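Local coordinates for protein TetR family transcription regulator (Marinobacter aquaeolei, PDB 3PAS) that probably binds regulatory DNA through a helix-turn-helix domain and acts as a transcription factor, as other TetR-family regulators do, at residues I11-A16 against P42-I47; I47-E50 against Q54-L57; T17-A22 against A35-L40; A58-V63 against E107-S112. All blocks are in the same frame, centred on the assembly; numbering follows the deposited sequence.

Three contacts lie in the predicted DNA-binding domain, and the fourth joins it to the rest of the chain. Contact 3 (17-22 with 35-40) and contact 1 (11-16 with 42-47) both start from helix 5-24, whose 11-16 part meets helix 42-48 and whose 17-22 part meets helix 31-37 of the predicted helix-turn-helix; their centres are about 8 Å apart. Contact 2 (47-50 with 54-57) follows along the chain, shares I47 with contact 1 and closes the turn between helix 42-48 and helix 52-76. Contact 4 (58-63 with 107-112), centred about 13 Å from contact 2, continues on helix 52-76 and packs it against helix 100-110, so one long helix serves both the DNA-binding and C-terminal parts.

Contact 1: residues I11-A16 against P42-I47; sequences IAFLEA and PATLYI
F13 drives its ring from helix 5-24 against the middle of helix 42-48, where L45 lies over one face and T44 stands at the rim. The backbone of L45 takes part as much as its side chain: CA of L45 sits 3.8 Å from the centroid of the F13 ring, 28° off the normal, a CH-pi contact displaced toward the rim. The far end of the ring reaches furthest, with CZ of F13 3.4 Å from N of L45. With CG anti to its own backbone N (chi1 -172°), the L45 side chain runs on along the same ring, CB lying 3.6 Å from CE1 of F13 and CD1 near CD1 of F13. T44 approaches differently, its methyl CG2 lying in the plane of the ring, 3.8 Å from CZ of F13, while its hydroxyl turns to S41. In the helix-turn-helix of TetR-family regulators, the second helix of the motif is the one usually laid against DNA; here that is helix 42-48, and F13 packs the first helix of the domain against its inner side. An alanine at F13 would remove the ring and is likely to leave a gap under L45 and beside the methyl of T44, weakening the hold of helix 5-24 on helix 42-48. A38 and L40 also touch F13, and L45 reaches on to I34 and L55.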
loop_
_atom_site.group_PDB
_atom_site.type_symbol
_atom_site.label_atom_id
_atom_site.label_comp_id
_atom_site.label_asym_id
_atom_site.label_seq_id
_atom_site.Cartn_x
_atom_site.Cartn_y
_atom_site.Cartn_z
ATOM N N ILE B 11 -1.804 -22.321 -19.991
ATOM C CA ILE B 11 -1.768 -20.854 -20.018
ATOM C C ILE B 11 -3.172 -20.242 -20.056
ATOM O O ILE B 11 -3.436 -19.207 -19.412
ATOM C CB ILE B 11 -0.929 -20.332 -21.231
ATOM C CG1 ILE B 11 0.545 -20.685 -21.045
ATOM C CG2 ILE B 11 -1.054 -18.790 -21.406
ATOM C CD1 ILE B 11 1.202 -19.898 -19.982
ATOM N N ALA B 12 -4.082 -20.872 -20.790
ATOM C CA ALA B 12 -5.436 -20.385 -20.886
ATOM C C ALA B 12 -6.066 -20.407 -19.505
ATOM O O ALA B 12 -6.707 -19.408 -19.091
ATOM C CB ALA B 12 -6.280 -21.166 -21.907
ATOM N N PHE B 13 -5.856 -21.504 -18.766
ATOM C CA PHE B 13 -6.401 -21.593 -17.403
ATOM C C PHE B 13 -5.732 -20.682 -16.389
ATOM O O PHE B 13 -6.420 -20.112 -15.542
ATOM C CB PHE B 13 -6.389 -23.037 -16.888
ATOM C CG PHE B 13 -7.308 -23.969 -17.644
ATOM C CD1 PHE B 13 -8.683 -23.759 -17.681
ATOM C CD2 PHE B 13 -6.784 -25.051 -18.325
ATOM C CE1 PHE B 13 -9.516 -24.607 -18.375
ATOM C CE2 PHE B 13 -7.623 -25.919 -19.004
ATOM C CZ PHE B 13 -9.000 -25.695 -19.034
ATOM N N LEU B 14 -4.399 -20.569 -16.456
ATOM C CA LEU B 14 -3.656 -19.746 -15.568
ATOM C C LEU B 14 -4.038 -18.262 -15.766
ATOM O O LEU B 14 -4.316 -17.571 -14.813
ATOM C CB LEU B 14 -2.149 -19.960 -15.770
ATOM C CG LEU B 14 -1.647 -21.356 -15.414
ATOM C CD1 LEU B 14 -0.325 -21.664 -16.104
ATOM C CD2 LEU B 14 -1.609 -21.516 -13.887
ATOM N N GLU B 15 -4.109 -17.822 -17.018
ATOM C CA GLU B 15 -4.527 -16.457 -17.343
ATOM C C GLU B 15 -5.987 -16.181 -16.938
ATOM O O GLU B 15 -6.298 -15.128 -16.408
ATOM C CB GLU B 15 -4.306 -16.213 -18.845
ATOM C CG GLU B 15 -2.849 -15.972 -19.221
ATOM C CD GLU B 15 -2.285 -14.629 -18.692
ATOM O OE1 GLU B 15 -3.063 -13.703 -18.325
ATOM O OE2 GLU B 15 -1.054 -14.492 -18.619
ATOM N N ALA B 16 -6.878 -17.136 -17.149
ATOM C CA ALA B 16 -8.284 -16.972 -16.750
ATOM C C ALA B 16 -8.385 -16.841 -15.224
ATOM O O ALA B 16 -9.218 -16.084 -14.710
ATOM C CB ALA B 16 -9.120 -18.163 -17.245
ATOM N N PRO B 42 -14.885 -27.575 -17.509
ATOM C CA PRO B 42 -14.255 -27.973 -16.253
ATOM C C PRO B 42 -13.544 -29.330 -16.373
ATOM O O PRO B 42 -12.489 -29.516 -15.773
ATOM C CB PRO B 42 -15.424 -28.056 -15.278
ATOM C CG PRO B 42 -16.456 -27.146 -15.846
ATOM C CD PRO B 42 -16.280 -27.160 -17.338
ATOM N N ALA B 43 -14.095 -30.275 -17.154
ATOM C CA ALA B 43 -13.438 -31.592 -17.365
ATOM C C ALA B 43 -12.042 -31.376 -17.917
ATOM O O ALA B 43 -11.096 -31.985 -17.453
ATOM C CB ALA B 43 -14.315 -32.560 -18.330
ATOM N N THR B 44 -11.900 -30.433 -18.829
ATOM C CA THR B 44 -10.586 -30.086 -19.371
ATOM C C THR B 44 -9.665 -29.475 -18.325
ATOM O O THR B 44 -8.507 -29.825 -18.251
ATOM C CB THR B 44 -10.718 -29.168 -20.600
ATOM O OG1 THR B 44 -11.479 -29.861 -21.601
ATOM C CG2 THR B 44 -9.346 -28.799 -21.162
ATOM N N LEU B 45 -10.178 -28.521 -17.553
ATOM C CA LEU B 45 -9.442 -27.923 -16.495
ATOM C C LEU B 45 -8.862 -29.011 -15.590
ATOM O O LEU B 45 -7.657 -28.968 -15.244
ATOM C CB LEU B 45 -10.336 -26.944 -15.706
ATOM C CG LEU B 45 -9.638 -26.091 -14.650
ATOM C CD1 LEU B 45 -10.375 -24.717 -14.391
ATOM C CD2 LEU B 45 -9.496 -26.876 -13.339
ATOM N N TYR B 46 -9.696 -29.973 -15.188
ATOM C CA TYR B 46 -9.224 -31.032 -14.329
ATOM C C TYR B 46 -8.134 -31.939 -14.929
ATOM O O TYR B 46 -7.452 -32.664 -14.203
ATOM C CB TYR B 46 -10.367 -31.875 -13.791
ATOM C CG TYR B 46 -11.341 -31.126 -12.868
ATOM C CD1 TYR B 46 -10.894 -30.373 -11.792
ATOM C CD2 TYR B 46 -12.705 -31.197 -13.079
ATOM C CE1 TYR B 46 -11.778 -29.739 -10.943
ATOM C CE2 TYR B 46 -13.604 -30.552 -12.252
ATOM C CZ TYR B 46 -13.133 -29.836 -11.186
ATOM O OH TYR B 46 -14.017 -29.198 -10.397
ATOM N N ILE B 47 -7.959 -31.910 -16.232
ATOM C CA ILE B 47 -6.812 -32.653 -16.829
ATOM C C ILE B 47 -5.489 -32.080 -16.269
ATOM O O ILE B 47 -4.525 -32.801 -15.937
ATOM C CB ILE B 47 -6.797 -32.560 -18.377
ATOM C CG1 ILE B 47 -8.063 -33.185 -18.969
ATOM C CG2 ILE B 47 -5.564 -33.260 -18.916
ATOM C CD1 ILE B 47 -8.256 -33.008 -20.485
#

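Contact 2: residues I47-E50 against Q54-L57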
loop_
_atom_site.group_PDB
_atom_site.type_symbol
_atom_site.label_atom_id
_atom_site.label_comp_id
_atom_site.label_asym_id
_atom_site.label_seq_id
_atom_site.Cartn_x
_atom_site.Cartn_y
_atom_site.Cartn_z
ATOM N N ILE B 47 -7.959 -31.910 -16.232
ATOM C CA ILE B 47 -6.812 -32.653 -16.829
ATOM C C ILE B 47 -5.489 -32.080 -16.269
ATOM O O ILE B 47 -4.525 -32.801 -15.937
ATOM C CB ILE B 47 -6.797 -32.560 -18.377
ATOM C CG1 ILE B 47 -8.063 -33.185 -18.969
ATOM C CG2 ILE B 47 -5.564 -33.260 -18.916
ATOM C CD1 ILE B 47 -8.256 -33.008 -20.485
ATOM N N TYR B 48 -5.468 -30.770 -16.128
ATOM C CA TYR B 48 -4.248 -30.065 -15.755
ATOM C C TYR B 48 -4.111 -29.704 -14.282
ATOM O O TYR B 48 -2.993 -29.656 -13.756
ATOM C CB TYR B 48 -4.169 -28.796 -16.599
ATOM C CG TYR B 48 -4.232 -29.115 -18.054
ATOM C CD1 TYR B 48 -3.144 -29.666 -18.722
ATOM C CD2 TYR B 48 -5.396 -28.946 -18.749
ATOM C CE1 TYR B 48 -3.233 -29.985 -20.102
ATOM C CE2 TYR B 48 -5.504 -29.274 -20.081
ATOM C CZ TYR B 48 -4.428 -29.786 -20.758
ATOM O OH TYR B 48 -4.586 -30.094 -22.074
ATOM N N TYR B 49 -5.247 -29.441 -13.629
ATOM C CA TYR B 49 -5.270 -28.974 -12.237
ATOM C C TYR B 49 -6.286 -29.796 -11.481
ATOM O O TYR B 49 -7.414 -29.941 -11.937
ATOM C CB TYR B 49 -5.595 -27.479 -12.183
ATOM C CG TYR B 49 -4.558 -26.725 -12.984
ATOM C CD1 TYR B 49 -3.258 -26.551 -12.483
ATOM C CD2 TYR B 49 -4.842 -26.265 -14.250
ATOM C CE1 TYR B 49 -2.310 -25.986 -13.238
ATOM C CE2 TYR B 49 -3.898 -25.649 -15.006
ATOM C CZ TYR B 49 -2.639 -25.516 -14.506
ATOM O OH TYR B 49 -1.675 -24.925 -15.261
ATOM N N GLU B 50 -5.890 -30.322 -10.334
ATOM C CA GLU B 50 -6.752 -31.256 -9.613
ATOM C C GLU B 50 -7.973 -30.624 -8.996
ATOM O O GLU B 50 -9.038 -31.259 -8.904
ATOM C CB GLU B 50 -5.952 -32.033 -8.549
ATOM C CG GLU B 50 -4.879 -32.894 -9.218
ATOM C CD GLU B 50 -3.934 -33.581 -8.250
ATOM O OE1 GLU B 50 -4.437 -34.434 -7.498
ATOM O OE2 GLU B 50 -2.699 -33.316 -8.287
ATOM N N GLN B 54 -4.999 -26.176 -6.126
ATOM C CA GLN B 54 -3.822 -26.388 -6.943
ATOM C C GLN B 54 -3.723 -25.408 -8.113
ATOM O O GLN B 54 -2.626 -24.965 -8.471
ATOM C CB GLN B 54 -3.714 -27.837 -7.414
ATOM C CG GLN B 54 -3.722 -28.899 -6.258
ATOM C CD GLN B 54 -2.681 -28.613 -5.143
ATOM O OE1 GLN B 54 -1.643 -28.007 -5.390
ATOM N NE2 GLN B 54 -2.985 -29.037 -3.918
ATOM N N LEU B 55 -4.855 -25.027 -8.675
ATOM C CA LEU B 55 -4.866 -24.026 -9.757
ATOM C C LEU B 55 -4.474 -22.637 -9.267
ATOM O O LEU B 55 -3.658 -21.945 -9.885
ATOM C CB LEU B 55 -6.244 -23.980 -10.396
ATOM C CG LEU B 55 -6.383 -22.951 -11.544
ATOM C CD1 LEU B 55 -5.228 -23.007 -12.583
ATOM C CD2 LEU B 55 -7.743 -23.170 -12.211
ATOM N N LEU B 56 -4.984 -22.256 -8.110
ATOM C CA LEU B 56 -4.595 -20.973 -7.482
ATOM C C LEU B 56 -3.087 -20.909 -7.191
ATOM O O LEU B 56 -2.450 -19.892 -7.431
ATOM C CB LEU B 56 -5.394 -20.751 -6.212
ATOM C CG LEU B 56 -6.908 -20.577 -6.290
ATOM C CD1 LEU B 56 -7.515 -20.297 -4.892
ATOM C CD2 LEU B 56 -7.411 -19.511 -7.316
ATOM N N LEU B 57 -2.507 -21.991 -6.674
ATOM C CA LEU B 57 -1.089 -22.061 -6.409
ATOM C C LEU B 57 -0.279 -21.996 -7.697
ATOM O O LEU B 57 0.676 -21.226 -7.768
ATOM C CB LEU B 57 -0.710 -23.339 -5.653
ATOM C CG LEU B 57 0.722 -23.436 -5.109
ATOM C CD1 LEU B 57 1.169 -22.145 -4.329
ATOM C CD2 LEU B 57 0.809 -24.694 -4.237
#
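Y49 lays its ring over the side chain of L55, whose methyl CD1 points at the middle of one face. The CD1 of L55 is 3.7 Å from the centroid of the Y49 ring and only 12° off the normal, a well-centred CH-pi contact, and the two side chains cross at about a right angle. Extended away from its own backbone N (chi1 180°), CG of L55 brings the branch to the ring. Nearer the backbone, CB of L55 lies 4.0 Å from CB of Y49, so the overlap runs from the base of the tyrosine out across its ring. A looser fringe follows at the more exposed end, where CB of E50 is 4.5 Å from CG of Q54. With a serine in place of Y49, the methyl of L55 would probably lose the face it packs on and the turn would be less firmly set against helix 52-76. The contact closes the short connection that leaves helix 42-48, at the end of the predicted helix-turn-helix, and enters helix 52-76, just before which OD1 of D51 accepts from N of Q54. Helix 5-24 lies alongside: R10 touches Y49, and T17 packs against L55.

Contact 3: residues T17-A22 against A35-L40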
loop_
_atom_site.group_PDB
_atom_site.type_symbol
_atom_site.label_atom_id
_atom_site.label_comp_id
_atom_site.label_asym_id
_atom_site.label_seq_id
_atom_site.Cartn_x
_atom_site.Cartn_y
_atom_site.Cartn_z
ATOM N N THR B 17 -7.530 -17.569 -14.504
ATOM C CA THR B 17 -7.482 -17.507 -13.039
ATOM C C THR B 17 -7.008 -16.102 -12.625
ATOM O O THR B 17 -7.628 -15.474 -11.788
ATOM C CB THR B 17 -6.568 -18.560 -12.447
ATOM O OG1 THR B 17 -7.032 -19.867 -12.790
ATOM C CG2 THR B 17 -6.550 -18.484 -10.920
ATOM N N VAL B 18 -5.885 -15.646 -13.198
ATOM C CA VAL B 18 -5.418 -14.245 -12.993
ATOM C C VAL B 18 -6.555 -13.221 -13.205
ATOM O O VAL B 18 -6.797 -12.418 -12.323
ATOM C CB VAL B 18 -4.262 -13.863 -13.910
ATOM C CG1 VAL B 18 -3.978 -12.305 -13.792
ATOM C CG2 VAL B 18 -3.009 -14.697 -13.563
ATOM N N ARG B 19 -7.273 -13.285 -14.335
ATOM C CA ARG B 19 -8.343 -12.342 -14.614
ATOM C C ARG B 19 -9.518 -12.384 -13.666
ATOM O O ARG B 19 -9.962 -11.323 -13.175
ATOM C CB ARG B 19 -8.877 -12.467 -16.060
ATOM C CG ARG B 19 -7.852 -12.170 -17.114
ATOM C CD ARG B 19 -8.489 -12.026 -18.499
ATOM N NE ARG B 19 -9.327 -13.154 -18.881
ATOM C CZ ARG B 19 -8.884 -14.307 -19.382
ATOM N NH1 ARG B 19 -7.595 -14.508 -19.560
ATOM N NH2 ARG B 19 -9.742 -15.258 -19.710
ATOM N N GLU B 20 -10.015 -13.593 -13.378
ATOM C CA GLU B 20 -11.186 -13.745 -12.551
ATOM C C GLU B 20 -10.905 -13.360 -11.105
ATOM O O GLU B 20 -11.722 -12.663 -10.467
ATOM C CB GLU B 20 -11.742 -15.160 -12.681
ATOM C CG GLU B 20 -12.293 -15.456 -14.035
ATOM C CD GLU B 20 -13.530 -14.624 -14.362
ATOM O OE1 GLU B 20 -14.513 -14.713 -13.599
ATOM O OE2 GLU B 20 -13.502 -13.906 -15.389
ATOM N N VAL B 21 -9.763 -13.780 -10.575
ATOM C CA VAL B 21 -9.433 -13.445 -9.189
ATOM C C VAL B 21 -9.117 -11.943 -9.081
ATOM O O VAL B 21 -9.564 -11.268 -8.113
ATOM C CB VAL B 21 -8.307 -14.295 -8.633
ATOM C CG1 VAL B 21 -7.846 -13.756 -7.253
ATOM C CG2 VAL B 21 -8.748 -15.783 -8.550
ATOM N N ALA B 22 -8.363 -11.418 -10.058
ATOM C CA ALA B 22 -8.031 -9.995 -10.020
ATOM C C ALA B 22 -9.341 -9.203 -10.051
ATOM O O ALA B 22 -9.475 -8.228 -9.345
ATOM C CB ALA B 22 -7.060 -9.585 -11.191
ATOM N N ALA B 35 -12.961 -21.932 -15.889
ATOM C CA ALA B 35 -13.075 -22.730 -17.131
ATOM C C ALA B 35 -13.827 -21.918 -18.256
ATOM O O ALA B 35 -13.367 -21.802 -19.429
ATOM C CB ALA B 35 -13.771 -24.061 -16.850
ATOM N N LYS B 36 -14.939 -21.326 -17.864
ATOM C CA LYS B 36 -15.755 -20.530 -18.776
ATOM C C LYS B 36 -14.934 -19.341 -19.330
ATOM O O LYS B 36 -14.892 -19.108 -20.542
ATOM C CB LYS B 36 -17.013 -20.066 -18.055
ATOM C CG LYS B 36 -18.111 -19.584 -18.976
ATOM C CD LYS B 36 -19.380 -19.179 -18.208
ATOM C CE LYS B 36 -20.199 -20.400 -17.752
ATOM N NZ LYS B 36 -21.659 -20.084 -17.620
ATOM N N ALA B 37 -14.222 -18.652 -18.451
ATOM C CA ALA B 37 -13.392 -17.546 -18.855
ATOM C C ALA B 37 -12.298 -17.988 -19.810
ATOM O O ALA B 37 -11.904 -17.231 -20.668
ATOM C CB ALA B 37 -12.830 -16.858 -17.676
ATOM N N ALA B 38 -11.773 -19.203 -19.632
ATOM C CA ALA B 38 -10.807 -19.769 -20.511
ATOM C C ALA B 38 -11.383 -20.327 -21.829
ATOM O O ALA B 38 -10.626 -20.775 -22.646
ATOM C CB ALA B 38 -10.022 -20.908 -19.771
ATOM N N GLY B 39 -12.698 -20.425 -21.979
ATOM C CA GLY B 39 -13.307 -21.043 -23.174
ATOM C C GLY B 39 -13.255 -22.563 -23.220
ATOM O O GLY B 39 -13.318 -23.171 -24.309
ATOM N N LEU B 40 -13.159 -23.193 -22.052
ATOM C CA LEU B 40 -12.964 -24.636 -21.948
ATOM C C LEU B 40 -13.839 -25.253 -20.869
ATOM O O LEU B 40 -14.441 -24.568 -20.089
ATOM C CB LEU B 40 -11.479 -24.909 -21.664
ATOM C CG LEU B 40 -10.510 -24.418 -22.736
ATOM C CD1 LEU B 40 -9.063 -24.419 -22.189
ATOM C CD2 LEU B 40 -10.644 -25.264 -24.040
#
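R19 and E20, neighbours on helix 5-24, both reach A37 in the last turn of helix 31-37, one at its carbonyl and the other at its methyl. The guanidinium of R19 comes edge-on, with NH2 3.1 Å from O of A37 and that oxygen near the plane of the group. E20 meets the methyl of the same residue with its aliphatic portion and one carboxylate oxygen: CG of E20 lies 3.9 Å from CB of A37, and OE2 of E20 lies 3.8 Å from the same methyl. The bend at chi2 of E20 (-66°) folds its carboxylate back so that CG and OE2 can both meet this one methyl, whereas R19 is extended at chi2 and bends at chi3. A37 is thus met by both side chains, in a contact on the surface of the domain. Helix 31-37 is the first helix of the predicted helix-turn-helix, and the contact sets it against helix 5-24 just ahead of the turn. Behind the first shell, a Schellman motif ends the helix: G39, with positive phi, takes the chain out of it, while N of L40 bonds to O of A35 at 3.0 Å and N of G39 bonds to O of K36 at 2.9 Å. A16 touches A37 and A38 from helix 5-24, and a bound acetate ion, probably from the crystallisation liquor, lies beside R19.

Contact 4: residues A58-V63 against E107-S112; sequences ATFYYV and ETFTHS
F60 and F109 face each other as an offset stack, their centroids 4.3 Å apart and their planes only 18° from parallel. Both rings extend away from their own backbone N (chi1 -179° for F60 and -168° for F109), each swung out from its helix toward the other. Because the stack is displaced, the stem of one ring meets the face of the other: CB of F60 lies 3.7 Å from the centroid of the F109 ring, almost on its normal, in a CH-pi contact. The closest ring atoms are CD1 of F60 and CD1 of F109, 3.4 Å apart. T110 adds its methyl at the outer end of F60, CG2 of T110 lying 3.7 Å from CE1 of F60. Beyond T110 the helix ends, and O of F109 accepts from both N and OG of S112, the latter at 2.6 Å. I119 of helix 117-126 packs on both phenylalanines, and Y105 touches F60. The contact itself is wholly apolar and buried, so the joint between helix 52-76 and the C-terminal part probably rests on stacking and dispersion, with the T110 hydroxyl bonded to H106 and that of S112 to F109 and W114.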
loop_
_atom_site.group_PDB
_atom_site.type_symbol
_atom_site.label_atom_id
_atom_site.label_comp_id
_atom_site.label_asym_id
_atom_site.label_seq_id
_atom_site.Cartn_x
_atom_site.Cartn_y
_atom_site.Cartn_z
ATOM N N ALA B 58 -0.629 -22.821 -8.684
ATOM C CA ALA B 58 0.047 -22.826 -9.993
ATOM C C ALA B 58 0.001 -21.424 -10.634
ATOM O O ALA B 58 0.945 -20.988 -11.307
ATOM C CB ALA B 58 -0.572 -23.912 -10.950
ATOM N N THR B 59 -1.125 -20.750 -10.471
ATOM C CA THR B 59 -1.319 -19.406 -11.000
ATOM C C THR B 59 -0.389 -18.440 -10.268
ATOM O O THR B 59 0.202 -17.553 -10.881
ATOM C CB THR B 59 -2.821 -18.930 -10.917
ATOM O OG1 THR B 59 -3.659 -19.817 -11.698
ATOM C CG2 THR B 59 -2.998 -17.512 -11.537
ATOM N N PHE B 60 -0.278 -18.595 -8.954
ATOM C CA PHE B 60 0.618 -17.741 -8.187
ATOM C C PHE B 60 2.065 -17.916 -8.699
ATOM O O PHE B 60 2.784 -16.924 -8.940
ATOM C CB PHE B 60 0.523 -18.006 -6.704
ATOM C CG PHE B 60 1.418 -17.128 -5.889
ATOM C CD1 PHE B 60 1.124 -15.822 -5.745
ATOM C CD2 PHE B 60 2.590 -17.615 -5.364
ATOM C CE1 PHE B 60 1.965 -14.972 -4.998
ATOM C CE2 PHE B 60 3.412 -16.791 -4.611
ATOM C CZ PHE B 60 3.110 -15.493 -4.446
ATOM N N TYR B 61 2.477 -19.155 -8.917
ATOM C CA TYR B 61 3.818 -19.411 -9.456
ATOM C C TYR B 61 4.032 -18.944 -10.869
ATOM O O TYR B 61 5.129 -18.485 -11.227
ATOM C CB TYR B 61 4.175 -20.893 -9.349
ATOM C CG TYR B 61 4.394 -21.363 -7.949
ATOM C CD1 TYR B 61 5.069 -20.568 -7.022
ATOM C CD2 TYR B 61 4.024 -22.639 -7.556
ATOM C CE1 TYR B 61 5.305 -21.009 -5.730
ATOM C CE2 TYR B 61 4.269 -23.091 -6.255
ATOM C CZ TYR B 61 4.919 -22.269 -5.355
ATOM O OH TYR B 61 5.168 -22.691 -4.074
ATOM N N TYR B 62 3.006 -19.071 -11.696
ATOM C CA TYR B 62 3.042 -18.539 -13.039
ATOM C C TYR B 62 3.229 -16.997 -13.019
ATOM O O TYR B 62 4.073 -16.431 -13.753
ATOM C CB TYR B 62 1.733 -18.899 -13.735
ATOM C CG TYR B 62 1.464 -18.183 -15.028
ATOM C CD1 TYR B 62 2.091 -18.574 -16.191
ATOM C CD2 TYR B 62 0.530 -17.147 -15.104
ATOM C CE1 TYR B 62 1.815 -17.953 -17.394
ATOM C CE2 TYR B 62 0.262 -16.533 -16.297
ATOM C CZ TYR B 62 0.920 -16.952 -17.455
ATOM O OH TYR B 62 0.684 -16.341 -18.692
ATOM N N VAL B 63 2.451 -16.320 -12.189
ATOM C CA VAL B 63 2.508 -14.860 -12.096
ATOM C C VAL B 63 3.909 -14.439 -11.548
ATOM O O VAL B 63 4.629 -13.635 -12.149
ATOM C CB VAL B 63 1.339 -14.342 -11.228
ATOM C CG1 VAL B 63 1.564 -12.908 -10.839
ATOM C CG2 VAL B 63 -0.052 -14.541 -11.960
ATOM N N GLU B 107 -0.654 -9.698 -5.186
ATOM C CA GLU B 107 -1.119 -8.993 -3.977
ATOM C C GLU B 107 -2.311 -9.722 -3.312
ATOM O O GLU B 107 -2.299 -9.967 -2.112
ATOM C CB GLU B 107 -1.530 -7.568 -4.368
ATOM C CG GLU B 107 -2.030 -6.629 -3.220
ATOM C CD GLU B 107 -0.909 -6.149 -2.312
ATOM O OE1 GLU B 107 0.267 -6.531 -2.544
ATOM O OE2 GLU B 107 -1.218 -5.403 -1.341
ATOM N N THR B 108 -3.327 -10.075 -4.084
ATOM C CA THR B 108 -4.468 -10.782 -3.515
ATOM C C THR B 108 -4.019 -12.096 -2.871
ATOM O O THR B 108 -4.417 -12.398 -1.737
ATOM C CB THR B 108 -5.559 -11.110 -4.565
ATOM O OG1 THR B 108 -6.034 -9.898 -5.145
ATOM C CG2 THR B 108 -6.761 -11.805 -3.879
ATOM N N PHE B 109 -3.177 -12.866 -3.574
ATOM C CA PHE B 109 -2.714 -14.157 -3.069
ATOM C C PHE B 109 -1.851 -14.018 -1.835
ATOM O O PHE B 109 -2.079 -14.730 -0.824
ATOM C CB PHE B 109 -1.921 -14.921 -4.130
ATOM C CG PHE B 109 -1.650 -16.376 -3.791
ATOM C CD1 PHE B 109 -0.599 -16.737 -2.967
ATOM C CD2 PHE B 109 -2.426 -17.391 -4.347
ATOM C CE1 PHE B 109 -0.340 -18.070 -2.653
ATOM C CE2 PHE B 109 -2.172 -18.745 -4.035
ATOM C CZ PHE B 109 -1.122 -19.076 -3.188
ATOM N N THR B 110 -0.839 -13.138 -1.899
ATOM C CA THR B 110 0.078 -12.981 -0.749
ATOM C C THR B 110 -0.637 -12.473 0.498
ATOM O O THR B 110 -0.174 -12.739 1.592
ATOM C CB THR B 110 1.344 -12.056 -1.021
ATOM O OG1 THR B 110 0.902 -10.744 -1.321
ATOM C CG2 THR B 110 2.195 -12.574 -2.146
ATOM N N HIS B 111 -1.747 -11.753 0.362
ATOM C CA HIS B 111 -2.536 -11.206 1.497
ATOM C C HIS B 111 -3.710 -12.125 1.821
ATOM O O HIS B 111 -4.687 -11.675 2.380
ATOM C CB HIS B 111 -3.154 -9.827 1.166
ATOM C CG HIS B 111 -2.204 -8.668 1.220
ATOM N ND1 HIS B 111 -1.897 -8.007 2.391
ATOM C CD2 HIS B 111 -1.555 -8.004 0.235
ATOM C CE1 HIS B 111 -1.069 -7.010 2.129
ATOM N NE2 HIS B 111 -0.844 -6.987 0.828
ATOM N N SER B 112 -3.642 -13.392 1.417
ATOM C CA SER B 112 -4.708 -14.365 1.675
ATOM C C SER B 112 -4.161 -15.505 2.523
ATOM O O SER B 112 -2.930 -15.720 2.637
ATOM C CB SER B 112 -5.233 -14.972 0.371
ATOM O OG SER B 112 -4.311 -15.955 -0.111
#